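PDB 6FFL: Maltose/maltodextrin transport permease homologue from Bdellovibrio bacteriovorus HD100, which binds maltotriose through its MalE-type solute-binding domain, the part present here, and probably takes up maltose and maltodextrins through the fused MalF membrane subunit. Local coordinates for residues A[294-297]-A[298-301]; A[301-304]-A[305-309]. All blocks are in the same frame, centred on the assembly; numbering follows the deposited sequence.

In the fold
Contacts 1 and 2 follow one another along helix 297-307, share L301, and illustrate the two different problems posed by the ends of a helix. Contact 1 is the start: the chain leaves helix 281-294, turns a corner and enters the new helix, with the buried side chain of Q300 reaching back to a backbone carbonyl of the corner. Contact 2 is the finish, where a backbone oxygen is shared and the chain departs at a glycine. Each has a buried face and a more open one. L294 and T295 of contact 1 meet strand 266-274, whereas contact 2 leans on helices 13-29 and 320-323. Contact 1 adds a side-chain amide bond to its backbone bonds; across contact 2 the hydrogen bonds are all backbone.

Contact 1 of 2, residues A[294-297]-A[298-301]; sequences LTST and PVQL
The carboxamide of Q300 reaches back over the corner between helices 281-294 and 297-307 to meet the backbone of T295, with NE2 donating to T295 O at 2.9 Å. The corner joins two consecutive helices of the MalE-type solute-binding domain, and L294 and T295 set it against Y272 of strand 266-274. The bond is bent, 141° at the hydrogen, and comes in obliquely: NE2 lies 35° from the carbonyl plane. Q300 gets there with CG beside its own backbone N (chi1 -64°) and an extended chain beyond, a path that brings CG to 3.3 Å from S296 O. The other end of the amide is held as well, since OE1 accepts from N313 N, and the two bonds together fix which end of the amide is nitrogen.

S296 occupies the N-cap position, yet its hydroxyl does not cap. OG turns back to the Y293 carbonyl of the preceding helix, and on its way lies 3.7 Å from CD of the P298 ring and 3.8 Å from V299 CG2. The new helix opens instead with backbone bonds, Q300 N to S296 O and L301 N to T297 O. P298 sits in this first turn, where its lack of an N-H costs the helix nothing.

On a partly exposed flank, beside N313 and S319, the side chains of T297 and L301 run alongside each other in the same direction. CG2 of T297, directed away from the backbone N, meets L301 CD1 at 3.6 Å. On the buried side V299 CG1 rests 3.6 Å from L294 O. T295 is also buried, its OG1 bonded to L291 O and Y89 OH.

The chemistry thus implies a corner sewn from both directions: serine and threonine hydroxyls answer carbonyls of the old helix, while a glutamine of the new one gives the carbonyl of T295 a donor.

Contact 2 of 2, residues A[301-304]-A[305-309]; sequences LLFA and EKVGV
F303 O is gripped by two backbone donors, V307 N at 2.9 Å and G308 N at 3.2 Å, the second lying in the carbonyl plane. This sharing belongs to the C-terminal turn of helix 297-307, which breaks at a glycine: G308 takes a positive phi of 83° and turns the chain out of the helical path, and its N-H also makes a weak bond to A304 O. Just before, E305 N bonds to L301 O and K306 N to L302 O in the regular pattern.

The side chains sort by face. CD1 of L302, whose CG is anti to the backbone N (chi1 -177°), meets the aliphatic chain of K306 at CE, 3.7 Å away, the two crossing at a slant; beyond that touch K306 NZ forms a salt bridge with E21 of helix 13-29, on which L302 also packs. F303 and V307 run alongside each other on the buried face, V307 CG2 coming to the edge of the ring, 4.1 Å from CD1. The same methyl lies close to F303 O. Past the glycine the chain folds back along the helix, and V309 O stands 3.5 Å from the A304 methyl carbon, CB.

Contact 1 of 2, residues A[294-297]-A[298-301]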
loop_
_atom_site.group_PDB
_atom_site.type_symbol
_atom_site.label_atom_id
_atom_site.label_comp_id
_atom_site.label_asym_id
_atom_site.label_seq_id
_atom_site.Cartn_x
_atom_site.Cartn_y
_atom_site.Cartn_z
ATOM N N LEU A 294 -7.765 18.825 3.558
ATOM C CA LEU A 294 -6.699 17.860 3.309
ATOM C C LEU A 294 -6.864 17.145 1.980
ATOM O O LEU A 294 -5.921 16.481 1.535
ATOM C CB LEU A 294 -6.616 16.831 4.445
ATOM C CG LEU A 294 -6.151 17.394 5.793
ATOM C CD1 LEU A 294 -6.251 16.335 6.891
ATOM C CD2 LEU A 294 -4.732 17.954 5.693
ATOM N N THR A 295 -8.025 17.266 1.337
ATOM C CA THR A 295 -8.212 16.751 -0.006
ATOM C C THR A 295 -8.228 17.868 -1.044
ATOM O O THR A 295 -8.411 17.586 -2.234
ATOM C CB THR A 295 -9.505 15.929 -0.094
ATOM O OG1 THR A 295 -10.620 16.736 0.300
ATOM C CG2 THR A 295 -9.431 14.683 0.816
ATOM N N SER A 296 -8.014 19.119 -0.629
ATOM C CA SER A 296 -8.033 20.236 -1.564
ATOM C C SER A 296 -6.796 20.197 -2.455
ATOM O O SER A 296 -5.773 19.597 -2.120
ATOM C CB SER A 296 -8.117 21.583 -0.826
ATOM O OG SER A 296 -6.913 21.918 -0.154
ATOM N N THR A 297 -6.906 20.842 -3.613
ATOM C CA THR A 297 -5.819 20.760 -4.583
ATOM C C THR A 297 -4.519 21.376 -4.069
ATOM O O THR A 297 -3.451 20.789 -4.326
ATOM C CB THR A 297 -6.285 21.379 -5.909
ATOM O OG1 THR A 297 -7.142 20.440 -6.566
ATOM C CG2 THR A 297 -5.087 21.699 -6.844
ATOM N N PRO A 298 -4.519 22.492 -3.329
ATOM C CA PRO A 298 -3.249 22.960 -2.747
ATOM C C PRO A 298 -2.547 21.924 -1.886
ATOM O O PRO A 298 -1.320 21.789 -1.984
ATOM C CB PRO A 298 -3.680 24.197 -1.945
ATOM C CG PRO A 298 -4.824 24.738 -2.735
ATOM C CD PRO A 298 -5.575 23.522 -3.211
ATOM N N VAL A 299 -3.284 21.147 -1.081
ATOM C CA VAL A 299 -2.637 20.117 -0.267
ATOM C C VAL A 299 -2.201 18.932 -1.125
ATOM O O VAL A 299 -1.115 18.377 -0.926
ATOM C CB VAL A 299 -3.566 19.665 0.878
ATOM C CG1 VAL A 299 -2.939 18.490 1.626
ATOM C CG2 VAL A 299 -3.827 20.818 1.832
ATOM N N GLN A 300 -3.038 18.511 -2.078
ATOM C CA GLN A 300 -2.640 17.417 -2.966
ATOM C C GLN A 300 -1.358 17.755 -3.719
ATOM O O GLN A 300 -0.491 16.892 -3.905
ATOM C CB GLN A 300 -3.758 17.110 -3.958
ATOM C CG GLN A 300 -5.039 16.589 -3.316
ATOM C CD GLN A 300 -5.894 15.818 -4.302
ATOM O OE1 GLN A 300 -5.417 15.420 -5.363
ATOM N NE2 GLN A 300 -7.165 15.593 -3.949
ATOM N N LEU A 301 -1.226 18.999 -4.167
ATOM C CA LEU A 301 -0.029 19.386 -4.902
ATOM C C LEU A 301 1.176 19.577 -3.991
ATOM O O LEU A 301 2.314 19.490 -4.463
ATOM C CB LEU A 301 -0.299 20.657 -5.708
ATOM C CG LEU A 301 -1.252 20.479 -6.899
ATOM C CD1 LEU A 301 -1.549 21.828 -7.577
ATOM C CD2 LEU A 301 -0.701 19.461 -7.895
#

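Contact 2 of 2, residues A[301-304]-A[305-309]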
loop_
_atom_site.group_PDB
_atom_site.type_symbol
_atom_site.label_atom_id
_atom_site.label_comp_id
_atom_site.label_asym_id
_atom_site.label_seq_id
_atom_site.Cartn_x
_atom_site.Cartn_y
_atom_site.Cartn_z
ATOM N N LEU A 301 -1.226 18.999 -4.167
ATOM C CA LEU A 301 -0.029 19.386 -4.902
ATOM C C LEU A 301 1.176 19.577 -3.991
ATOM O O LEU A 301 2.314 19.490 -4.463
ATOM C CB LEU A 301 -0.299 20.657 -5.708
ATOM C CG LEU A 301 -1.252 20.479 -6.899
ATOM C CD1 LEU A 301 -1.549 21.828 -7.577
ATOM C CD2 LEU A 301 -0.701 19.461 -7.895
ATOM N N LEU A 302 0.958 19.857 -2.707
ATOM C CA LEU A 302 2.067 19.849 -1.759
ATOM C C LEU A 302 2.671 18.454 -1.655
ATOM O O LEU A 302 3.899 18.289 -1.710
ATOM C CB LEU A 302 1.591 20.333 -0.389
ATOM C CG LEU A 302 2.650 20.451 0.703
ATOM C CD1 LEU A 302 3.716 21.472 0.326
ATOM C CD2 LEU A 302 1.970 20.829 2.018
ATOM N N PHE A 303 1.816 17.433 -1.510
ATOM C CA PHE A 303 2.292 16.049 -1.525
ATOM C C PHE A 303 2.925 15.715 -2.866
ATOM O O PHE A 303 3.998 15.105 -2.927
ATOM C CB PHE A 303 1.147 15.074 -1.234
ATOM C CG PHE A 303 0.803 14.959 0.221
ATOM C CD1 PHE A 303 1.553 14.146 1.057
ATOM C CD2 PHE A 303 -0.276 15.651 0.752
ATOM C CE1 PHE A 303 1.241 14.026 2.388
ATOM C CE2 PHE A 303 -0.588 15.542 2.087
ATOM C CZ PHE A 303 0.181 14.726 2.913
ATOM N N ALA A 304 2.264 16.099 -3.960
ATOM C CA ALA A 304 2.828 15.817 -5.280
ATOM C C ALA A 304 4.222 16.420 -5.419
ATOM O O ALA A 304 5.129 15.788 -5.972
ATOM C CB ALA A 304 1.890 16.336 -6.375
ATOM N N GLU A 305 4.425 17.622 -4.876
ATOM C CA GLU A 305 5.711 18.293 -5.020
ATOM C C GLU A 305 6.780 17.680 -4.121
ATOM O O GLU A 305 7.933 17.524 -4.543
ATOM C CB GLU A 305 5.550 19.781 -4.719
ATOM C CG GLU A 305 6.840 20.584 -4.725
ATOM C CD GLU A 305 6.586 22.049 -4.414
ATOM O OE1 GLU A 305 6.235 22.363 -3.255
ATOM O OE2 GLU A 305 6.711 22.883 -5.335
ATOM N N LYS A 306 6.426 17.323 -2.891
ATOM C CA LYS A 306 7.434 16.933 -1.916
ATOM C C LYS A 306 7.685 15.431 -1.857
ATOM O O LYS A 306 8.811 15.023 -1.549
ATOM C CB LYS A 306 7.049 17.471 -0.536
ATOM C CG LYS A 306 6.917 18.996 -0.540
ATOM C CD LYS A 306 7.376 19.623 0.758
ATOM C CE LYS A 306 7.431 21.144 0.630
ATOM N NZ LYS A 306 7.969 21.781 1.860
ATOM N N VAL A 307 6.693 14.584 -2.151
ATOM C CA VAL A 307 6.899 13.139 -2.129
ATOM C C VAL A 307 6.510 12.465 -3.436
ATOM O O VAL A 307 6.586 11.239 -3.535
ATOM C CB VAL A 307 6.187 12.467 -0.931
ATOM C CG1 VAL A 307 6.697 13.088 0.377
ATOM C CG2 VAL A 307 4.643 12.552 -1.038
ATOM N N GLY A 308 6.099 13.225 -4.446
ATOM C CA GLY A 308 6.130 12.745 -5.811
ATOM C C GLY A 308 4.964 11.901 -6.265
ATOM O O GLY A 308 5.056 11.295 -7.340
ATOM N N VAL A 309 3.869 11.847 -5.500
ATOM C CA VAL A 309 2.752 10.962 -5.820
ATOM C C VAL A 309 1.725 11.661 -6.707
ATOM O O VAL A 309 1.728 12.891 -6.842
ATOM C CB VAL A 309 2.094 10.422 -4.533
ATOM C CG1 VAL A 309 3.099 9.567 -3.752
ATOM C CG2 VAL A 309 1.567 11.561 -3.669
#